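Local structure of putative membrane anchored protein (Corynebacterium diphtheriae, 3LSO) at residues K100-D105 with V142-L147; D297-L302 with A326-N331; Y338-N343 with M431-Y436. The protein is of unknown function but is probably a membrane-anchored surface protein of the bacterium, its elongated chain built almost wholly of beta strands and loops. All coordinates share one frame; numbering follows the deposited sequence.

Contact 1 of 3, residues K100-D105 with V142-L147; sequences KNVKLD and VRLQAL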
loop_
_atom_site.group_PDB
_atom_site.type_symbol
_atom_site.label_atom_id
_atom_site.label_comp_id
_atom_site.label_asym_id
_atom_site.label_seq_id
_atom_site.Cartn_x
_atom_site.Cartn_y
_atom_site.Cartn_z
ATOM N N LYS B 100 -20.008 20.050 1.338
ATOM C CA LYS B 100 -19.085 20.910 0.594
ATOM C C LYS B 100 -17.830 20.211 0.055
ATOM O O LYS B 100 -16.898 20.883 -0.364
ATOM C CB LYS B 100 -18.729 22.162 1.433
ATOM C CG LYS B 100 -19.791 23.285 1.338
ATOM C CD LYS B 100 -19.939 24.103 2.624
ATOM C CE LYS B 100 -21.367 24.676 2.749
ATOM N NZ LYS B 100 -21.558 25.540 3.954
ATOM N N ASN B 101 -17.830 18.877 0.023
ATOM C CA ASN B 101 -16.638 18.087 -0.337
ATOM C C ASN B 101 -16.679 17.518 -1.768
ATOM O O ASN B 101 -15.937 16.586 -2.117
ATOM C CB ASN B 101 -16.470 16.967 0.701
ATOM C CG ASN B 101 -15.139 16.215 0.590
ATOM O OD1 ASN B 101 -14.135 16.716 0.057
ATOM N ND2 ASN B 101 -15.132 14.993 1.124
ATOM N N VAL B 102 -17.531 18.098 -2.603
ATOM C CA VAL B 102 -17.803 17.531 -3.919
ATOM C C VAL B 102 -18.084 18.621 -4.971
ATOM O O VAL B 102 -18.614 19.691 -4.652
ATOM C CB VAL B 102 -18.993 16.547 -3.830
ATOM C CG1 VAL B 102 -20.283 17.291 -3.984
ATOM C CG2 VAL B 102 -18.901 15.464 -4.872
ATOM N N LYS B 103 -17.703 18.338 -6.215
ATOM C CA LYS B 103 -18.013 19.201 -7.350
ATOM C C LYS B 103 -18.431 18.356 -8.578
ATOM O O LYS B 103 -18.133 17.157 -8.654
ATOM C CB LYS B 103 -16.837 20.146 -7.660
ATOM C CG LYS B 103 -15.695 19.520 -8.436
ATOM C CD LYS B 103 -14.488 20.444 -8.507
ATOM C CE LYS B 103 -13.600 20.123 -9.719
ATOM N NZ LYS B 103 -12.155 20.377 -9.443
ATOM N N LEU B 104 -19.137 18.983 -9.520
ATOM C CA LEU B 104 -19.549 18.333 -10.772
ATOM C C LEU B 104 -18.371 18.131 -11.711
ATOM O O LEU B 104 -17.510 19.003 -11.834
ATOM C CB LEU B 104 -20.612 19.177 -11.480
ATOM C CG LEU B 104 -21.843 19.511 -10.637
ATOM C CD1 LEU B 104 -22.556 20.783 -11.097
ATOM C CD2 LEU B 104 -22.790 18.349 -10.654
ATOM N N ASP B 105 -18.347 16.987 -12.383
ATOM C CA ASP B 105 -17.332 16.719 -13.385
ATOM C C ASP B 105 -17.890 16.953 -14.798
ATOM O O ASP B 105 -18.580 16.090 -15.341
ATOM C CB ASP B 105 -16.794 15.291 -13.234
ATOM C CG ASP B 105 -15.410 15.115 -13.856
ATOM O OD1 ASP B 105 -14.799 16.123 -14.296
ATOM O OD2 ASP B 105 -14.923 13.961 -13.902
ATOM N N VAL B 142 -25.594 11.401 -12.518
ATOM C CA VAL B 142 -24.787 12.549 -12.116
ATOM C C VAL B 142 -23.318 12.168 -12.026
ATOM O O VAL B 142 -22.963 11.198 -11.357
ATOM C CB VAL B 142 -25.214 13.121 -10.744
ATOM C CG1 VAL B 142 -24.403 14.353 -10.421
ATOM C CG2 VAL B 142 -26.704 13.445 -10.708
ATOM N N ARG B 143 -22.455 12.929 -12.679
ATOM C CA ARG B 143 -21.022 12.717 -12.518
ATOM C C ARG B 143 -20.416 13.709 -11.524
ATOM O O ARG B 143 -20.581 14.919 -11.640
ATOM C CB ARG B 143 -20.309 12.779 -13.860
ATOM C CG ARG B 143 -18.888 12.259 -13.814
ATOM C CD ARG B 143 -18.375 11.963 -15.198
ATOM N NE ARG B 143 -17.026 11.406 -15.136
ATOM C CZ ARG B 143 -16.737 10.127 -14.881
ATOM N NH1 ARG B 143 -17.713 9.245 -14.653
ATOM N NH2 ARG B 143 -15.467 9.732 -14.844
ATOM N N LEU B 144 -19.715 13.175 -10.540
ATOM C CA LEU B 144 -19.095 13.991 -9.517
ATOM C C LEU B 144 -17.659 13.539 -9.292
ATOM O O LEU B 144 -17.290 12.407 -9.627
ATOM C CB LEU B 144 -19.874 13.850 -8.212
ATOM C CG LEU B 144 -21.403 14.042 -8.197
ATOM C CD1 LEU B 144 -22.031 13.331 -7.011
ATOM C CD2 LEU B 144 -21.777 15.509 -8.188
ATOM N N GLN B 145 -16.848 14.432 -8.735
ATOM C CA GLN B 145 -15.604 14.023 -8.097
ATOM C C GLN B 145 -15.501 14.630 -6.698
ATOM O O GLN B 145 -16.007 15.729 -6.446
ATOM C CB GLN B 145 -14.383 14.357 -8.962
ATOM C CG GLN B 145 -14.314 15.792 -9.453
ATOM C CD GLN B 145 -13.040 16.070 -10.243
ATOM O OE1 GLN B 145 -12.844 15.532 -11.337
ATOM N NE2 GLN B 145 -12.169 16.923 -9.692
ATOM N N ALA B 146 -14.868 13.895 -5.786
ATOM C CA ALA B 146 -14.635 14.388 -4.439
ATOM C C ALA B 146 -13.349 15.201 -4.411
ATOM O O ALA B 146 -12.424 14.932 -5.176
ATOM C CB ALA B 146 -14.561 13.255 -3.488
ATOM N N LEU B 147 -13.294 16.200 -3.534
ATOM C CA LEU B 147 -12.209 17.177 -3.566
ATOM C C LEU B 147 -11.024 16.718 -2.749
ATOM O O LEU B 147 -9.893 16.697 -3.244
ATOM C CB LEU B 147 -12.682 18.538 -3.061
ATOM C CG LEU B 147 -14.029 19.059 -3.566
ATOM C CD1 LEU B 147 -14.303 20.445 -3.015
ATOM C CD2 LEU B 147 -14.073 19.059 -5.067
#
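K103 and Q145, an antiparallel hydrogen-bonded pair, extend alongside one another, CG of each wedged between the backbone N and C (chi1 79° and 51°). Their backbones exchange two nearly linear bonds, K103 N to Q145 O and Q145 N to K103 O (3.0 Å). The ends do not bond: K103 NZ and Q145 NE2, both donors, stand 3.5 Å apart. K103 CD rests instead on L147 CD2 at 3.7 Å, the two side chains crossing obliquely. Farther along, D105 N binds R143 O from above the carbonyl plane, and the two side chains run together with carboxylate and guanidinium planes only 23° apart. D105 OD2 reaches R143 NE at 3.5 Å, a long salt bridge, while R143 NH1 pairs with D66. V102 and A146 share one face; V102 CG2 meets L144 CB at 3.8 Å. The L104 and L144 side chains diverge from their pair, yet L104 CD2 still touches L144 CD2 at 3.9 Å, with L113 of strand 111-114 against V102 and L104. The short strand 102-104 is thus held to strand 132-146 mainly by backbone bonds and apolar contacts; R143, placed between two carboxylates, probably keeps its positive charge and eases their repulsion.

Contact 2 of 3, residues D297-L302 with A326-N331; sequences DSYTGL and ASLLPN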
loop_
_atom_site.group_PDB
_atom_site.type_symbol
_atom_site.label_atom_id
_atom_site.label_comp_id
_atom_site.label_asym_id
_atom_site.label_seq_id
_atom_site.Cartn_x
_atom_site.Cartn_y
_atom_site.Cartn_z
ATOM N N ASP B 297 20.471 -27.605 -2.462
ATOM C CA ASP B 297 19.857 -27.554 -1.153
ATOM C C ASP B 297 19.359 -26.169 -0.785
ATOM O O ASP B 297 19.455 -25.246 -1.563
ATOM C CB ASP B 297 20.809 -28.115 -0.120
ATOM C CG ASP B 297 21.190 -29.511 -0.444
ATOM O OD1 ASP B 297 20.276 -30.311 -0.770
ATOM O OD2 ASP B 297 22.394 -29.796 -0.426
ATOM N N SER B 298 18.773 -26.033 0.384
ATOM C CA SER B 298 18.421 -24.708 0.828
ATOM C C SER B 298 18.628 -24.624 2.343
ATOM O O SER B 298 18.813 -25.664 2.979
ATOM C CB SER B 298 17.020 -24.310 0.340
ATOM O OG SER B 298 16.008 -24.817 1.181
ATOM N N TYR B 299 18.646 -23.402 2.883
ATOM C CA TYR B 299 19.066 -23.149 4.248
ATOM C C TYR B 299 18.071 -22.305 5.046
ATOM O O TYR B 299 17.316 -21.497 4.504
ATOM C CB TYR B 299 20.419 -22.424 4.232
ATOM C CG TYR B 299 21.470 -23.152 3.456
ATOM C CD1 TYR B 299 21.403 -23.215 2.085
ATOM C CD2 TYR B 299 22.536 -23.779 4.102
ATOM C CE1 TYR B 299 22.340 -23.902 1.355
ATOM C CE2 TYR B 299 23.500 -24.486 3.385
ATOM C CZ TYR B 299 23.387 -24.539 2.001
ATOM O OH TYR B 299 24.309 -25.220 1.233
ATOM N N THR B 300 18.111 -22.471 6.359
ATOM C CA THR B 300 17.383 -21.610 7.295
ATOM C C THR B 300 18.268 -21.411 8.561
ATOM O O THR B 300 19.426 -21.890 8.607
ATOM C CB THR B 300 15.965 -22.164 7.631
ATOM O OG1 THR B 300 15.326 -21.299 8.568
ATOM C CG2 THR B 300 16.041 -23.504 8.276
ATOM N N GLY B 301 17.742 -20.709 9.568
ATOM C CA GLY B 301 18.520 -20.434 10.747
ATOM C C GLY B 301 17.689 -19.815 11.838
ATOM O O GLY B 301 16.471 -19.691 11.705
ATOM N N LEU B 302 18.353 -19.445 12.927
ATOM C CA LEU B 302 17.719 -18.858 14.085
ATOM C C LEU B 302 18.759 -17.976 14.709
ATOM O O LEU B 302 19.940 -18.344 14.744
ATOM C CB LEU B 302 17.356 -19.933 15.113
ATOM C CG LEU B 302 16.248 -20.959 14.859
ATOM C CD1 LEU B 302 16.442 -22.244 15.691
ATOM C CD2 LEU B 302 14.904 -20.329 15.141
ATOM N N ALA B 326 21.971 -22.761 12.580
ATOM C CA ALA B 326 21.933 -22.760 11.096
ATOM C C ALA B 326 21.651 -24.166 10.591
ATOM O O ALA B 326 22.298 -25.122 11.038
ATOM C CB ALA B 326 23.214 -22.244 10.530
ATOM N N SER B 327 20.683 -24.301 9.689
ATOM C CA SER B 327 20.275 -25.611 9.234
ATOM C C SER B 327 20.457 -25.733 7.736
ATOM O O SER B 327 20.037 -24.859 6.998
ATOM C CB SER B 327 18.799 -25.811 9.547
ATOM O OG SER B 327 18.551 -26.068 10.907
ATOM N N LEU B 328 21.048 -26.817 7.264
ATOM C CA LEU B 328 20.982 -27.151 5.839
ATOM C C LEU B 328 19.816 -28.091 5.627
ATOM O O LEU B 328 19.684 -29.085 6.339
ATOM C CB LEU B 328 22.268 -27.829 5.414
ATOM C CG LEU B 328 22.466 -28.387 4.014
ATOM C CD1 LEU B 328 23.848 -28.925 4.003
ATOM C CD2 LEU B 328 21.478 -29.529 3.663
ATOM N N LEU B 329 18.988 -27.805 4.632
ATOM C CA LEU B 329 17.770 -28.555 4.393
ATOM C C LEU B 329 17.907 -29.408 3.129
ATOM O O LEU B 329 17.779 -28.884 2.035
ATOM C CB LEU B 329 16.610 -27.573 4.257
ATOM C CG LEU B 329 16.472 -26.547 5.397
ATOM C CD1 LEU B 329 15.473 -25.457 5.048
ATOM C CD2 LEU B 329 16.126 -27.189 6.766
ATOM N N PRO B 330 18.177 -30.720 3.270
ATOM C CA PRO B 330 18.446 -31.534 2.109
ATOM C C PRO B 330 17.337 -31.388 1.123
ATOM O O PRO B 330 16.176 -31.277 1.523
ATOM C CB PRO B 330 18.412 -32.961 2.657
ATOM C CG PRO B 330 18.783 -32.834 3.994
ATOM C CD PRO B 330 18.218 -31.533 4.487
ATOM N N ASN B 331 17.682 -31.371 -0.155
ATOM C CA ASN B 331 16.664 -31.363 -1.171
ATOM C C ASN B 331 16.047 -32.741 -1.367
ATOM O O ASN B 331 14.839 -32.844 -1.461
ATOM C CB ASN B 331 17.216 -30.845 -2.479
ATOM C CG ASN B 331 16.122 -30.597 -3.505
ATOM O OD1 ASN B 331 15.277 -31.458 -3.759
ATOM N ND2 ASN B 331 16.135 -29.418 -4.107
#
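D297 carries CG anti to its carbonyl carbon (chi1 -58°), which swings the carboxylate across to residues 326-331, where OD1 accepts the N-H of N331 at 2.9 Å through its anti lone pair. Y299 takes the same kind of first torsion (chi1 -55°), whereas L328 has CG anti to the backbone N (chi1 175°); the ring and the leucine therefore run alongside each other in a common direction, Y299 CE2 meeting L328 CG at 4.1 Å. The L328 methyl CD2 lies against D297 CB, the two side chains crossing obliquely. On the opposite face T300 tucks CG2 in between its own backbone N and C, and this methyl touches both S327 CB and L329 CD1, each at 3.8 Å.

The two strands are antiparallel. L329 N bonds to S298 O at 2.7 Å, nearly along the C=O axis, while the return bond from S298 N to L329 O is weak. The pair T300 and S327 is bonded both ways: T300 N lies in the plane of the S327 carbonyl, and S327 N, with an almost straight N-H, sits above the plane of the T300 carbonyl.

The polar ends find partners elsewhere in the fold. D297 OD2 pairs with K435 and is hydrogen-bonded to Y436 OH; Y299 OH bonds to D295; S327 OG bonds to T411. With OD1 gripped by a backbone N-H and OD2 facing a lysine, the buried D297 carboxylate is held against rotation and is probably ionised, so that it ties the start of strand 298-303 to the end of strand 321-329 and to strand 425-435.

Contact 3 of 3, residues Y338-N343 with M431-Y436; sequences YEIGIN and MGVYKY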
loop_
_atom_site.group_PDB
_atom_site.type_symbol
_atom_site.label_atom_id
_atom_site.label_comp_id
_atom_site.label_asym_id
_atom_site.label_seq_id
_atom_site.Cartn_x
_atom_site.Cartn_y
_atom_site.Cartn_z
ATOM N N TYR B 338 29.947 -33.319 4.181
ATOM C CA TYR B 338 31.171 -33.497 4.931
ATOM C C TYR B 338 31.283 -32.530 6.098
ATOM O O TYR B 338 31.303 -32.986 7.223
ATOM C CB TYR B 338 32.362 -33.359 3.991
ATOM C CG TYR B 338 32.160 -34.090 2.683
ATOM C CD1 TYR B 338 31.768 -35.434 2.682
ATOM C CD2 TYR B 338 32.356 -33.450 1.440
ATOM C CE1 TYR B 338 31.577 -36.131 1.527
ATOM C CE2 TYR B 338 32.158 -34.164 0.247
ATOM C CZ TYR B 338 31.763 -35.519 0.326
ATOM O OH TYR B 338 31.554 -36.285 -0.787
ATOM N N GLU B 339 31.414 -31.218 5.850
ATOM C CA GLU B 339 31.487 -30.227 6.944
ATOM C C GLU B 339 30.319 -29.306 6.935
ATOM O O GLU B 339 29.813 -28.937 5.872
ATOM C CB GLU B 339 32.678 -29.311 6.802
ATOM C CG GLU B 339 33.666 -29.381 7.883
ATOM C CD GLU B 339 34.770 -28.386 7.629
ATOM O OE1 GLU B 339 34.458 -27.201 7.283
ATOM O OE2 GLU B 339 35.944 -28.808 7.741
ATOM N N ILE B 340 29.928 -28.892 8.129
ATOM C CA ILE B 340 29.043 -27.746 8.270
ATOM C C ILE B 340 29.547 -26.968 9.462
ATOM O O ILE B 340 30.156 -27.536 10.373
ATOM C CB ILE B 340 27.550 -28.134 8.406
ATOM C CG1 ILE B 340 27.294 -28.898 9.688
ATOM C CG2 ILE B 340 27.068 -28.895 7.186
ATOM C CD1 ILE B 340 25.854 -28.911 10.047
ATOM N N GLY B 341 29.358 -25.661 9.422
ATOM C CA GLY B 341 29.679 -24.834 10.580
ATOM C C GLY B 341 29.127 -23.452 10.379
ATOM O O GLY B 341 28.847 -23.067 9.227
ATOM N N ILE B 342 28.951 -22.713 11.481
ATOM C CA ILE B 342 28.567 -21.296 11.405
ATOM C C ILE B 342 29.791 -20.380 11.269
ATOM O O ILE B 342 30.748 -20.506 12.040
ATOM C CB ILE B 342 27.781 -20.863 12.651
ATOM C CG1 ILE B 342 26.443 -21.580 12.704
ATOM C CG2 ILE B 342 27.576 -19.328 12.666
ATOM C CD1 ILE B 342 26.059 -21.968 14.118
ATOM N N ASN B 343 29.731 -19.454 10.310
ATOM C CA ASN B 343 30.774 -18.440 10.081
ATOM C C ASN B 343 30.198 -17.062 10.385
ATOM O O ASN B 343 29.258 -16.598 9.726
ATOM C CB ASN B 343 31.256 -18.480 8.625
ATOM C CG ASN B 343 32.439 -17.525 8.347
ATOM O OD1 ASN B 343 33.524 -17.695 8.886
ATOM N ND2 ASN B 343 32.234 -16.560 7.475
HETATM N N MSE B 431 26.525 -20.087 6.922
HETATM C CA MSE B 431 26.920 -21.504 7.088
HETATM C C MSE B 431 28.019 -21.814 6.097
HETATM O O MSE B 431 27.908 -21.469 4.900
HETATM C CB MSE B 431 25.753 -22.457 6.839
HETATM C CG MSE B 431 25.920 -23.845 7.494
HETATM SE SE MSE B 431 24.364 -24.946 7.115
HETATM C CE MSE B 431 24.492 -26.154 8.587
ATOM N N GLY B 432 29.082 -22.435 6.594
ATOM C CA GLY B 432 30.121 -23.029 5.746
ATOM C C GLY B 432 29.658 -24.445 5.403
ATOM O O GLY B 432 29.141 -25.147 6.279
ATOM N N VAL B 433 29.781 -24.863 4.142
ATOM C CA VAL B 433 29.420 -26.229 3.785
ATOM C C VAL B 433 30.446 -26.841 2.863
ATOM O O VAL B 433 31.013 -26.163 2.011
ATOM C CB VAL B 433 28.055 -26.318 3.106
ATOM C CG1 VAL B 433 27.029 -25.804 4.015
ATOM C CG2 VAL B 433 28.036 -25.460 1.868
ATOM N N TYR B 434 30.664 -28.135 3.031
ATOM C CA TYR B 434 31.496 -28.894 2.119
ATOM C C TYR B 434 30.698 -30.168 1.982
ATOM O O TYR B 434 30.489 -30.873 2.996
ATOM C CB TYR B 434 32.875 -29.155 2.742
ATOM C CG TYR B 434 33.771 -30.093 1.988
ATOM C CD1 TYR B 434 33.832 -30.070 0.581
ATOM C CD2 TYR B 434 34.593 -30.999 2.671
ATOM C CE1 TYR B 434 34.670 -30.952 -0.122
ATOM C CE2 TYR B 434 35.450 -31.887 1.975
ATOM C CZ TYR B 434 35.466 -31.846 0.590
ATOM O OH TYR B 434 36.291 -32.671 -0.094
ATOM N N LYS B 435 30.230 -30.444 0.753
ATOM C CA LYS B 435 29.254 -31.510 0.507
ATOM C C LYS B 435 29.303 -31.959 -0.926
ATOM O O LYS B 435 29.923 -31.285 -1.759
ATOM C CB LYS B 435 27.843 -31.007 0.820
ATOM C CG LYS B 435 27.316 -29.940 -0.130
ATOM C CD LYS B 435 26.110 -29.244 0.448
ATOM C CE LYS B 435 25.487 -28.330 -0.592
ATOM N NZ LYS B 435 24.194 -27.763 -0.126
ATOM N N TYR B 436 28.612 -33.063 -1.216
ATOM C CA TYR B 436 28.500 -33.640 -2.570
ATOM C C TYR B 436 29.693 -34.479 -2.989
ATOM O O TYR B 436 30.834 -34.183 -2.594
ATOM C CB TYR B 436 28.272 -32.589 -3.664
ATOM C CG TYR B 436 27.007 -31.800 -3.513
ATOM C CD1 TYR B 436 26.012 -32.205 -2.624
ATOM C CD2 TYR B 436 26.797 -30.652 -4.267
ATOM C CE1 TYR B 436 24.851 -31.474 -2.481
ATOM C CE2 TYR B 436 25.626 -29.916 -4.155
ATOM C CZ TYR B 436 24.654 -30.331 -3.252
ATOM O OH TYR B 436 23.488 -29.612 -3.119
#
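Strands 338-343 and 431-435 run antiparallel, their axes 4.5 Å apart at closest approach, in a ladder interrupted where Y338 and E339 both face Y434. There Y434 O accepts two N-H groups, from Y338 N at 2.8 Å and E339 N at 3.0 Å, both in the carbonyl plane, and Y434 N returns a bond to E339 O. Y338 sends CB toward the partner strand, and its ring edge meets the face of the Y434 ring: Y338 CD2 stands 3.3 Å above the ring plane, over its centre, with the two planes at 59°. Y402 adds a further edge-to-face partner to Y338. The E339 carboxylate bonds to T365, Y393 and W382, which satisfy both buried oxygens. On the other face, M431, a selenomethionine, stretches out with CG anti to the backbone N (chi1 -158°) and lies alongside I340, its CE reaching I340 CD1 at 3.4 Å. V412 of strand 410-417 packs on both. Next to E339 and Y434 on their face, G341 and G432 form a hydrogen-bonded pair with no side chains, G432 N giving a 2.7 Å bond to G341 O. The doubled residues opposite Y434 make a classic beta bulge, here at the edge-to-face tyrosine pair, within an all-beta domain whose two sheets meet in part through I340 and M431.

In the fold
Contacts 2 and 3 belong to one all-beta region, their centres about 11 Å apart, whereas contact 1 lies on the opposite side of the chain's centre, about 57 Å from contact 2 and 66 Å from contact 3 between centres. Strand 321-329 of contact 2 is followed directly in the chain by strand 335-343 of contact 3, which lies in another sheet. The two sheets are joined by charge and by packing: K435 NZ sits 2.7 Å from D297 OD2 in a salt bridge and 2.9 Å from Y299 OH, while M431 SE packs on Y299 CD2 at 3.7 Å. Contact 1 lies in the N-terminal family domain, of the E-set clan, which probably has an immunoglobulin-like fold.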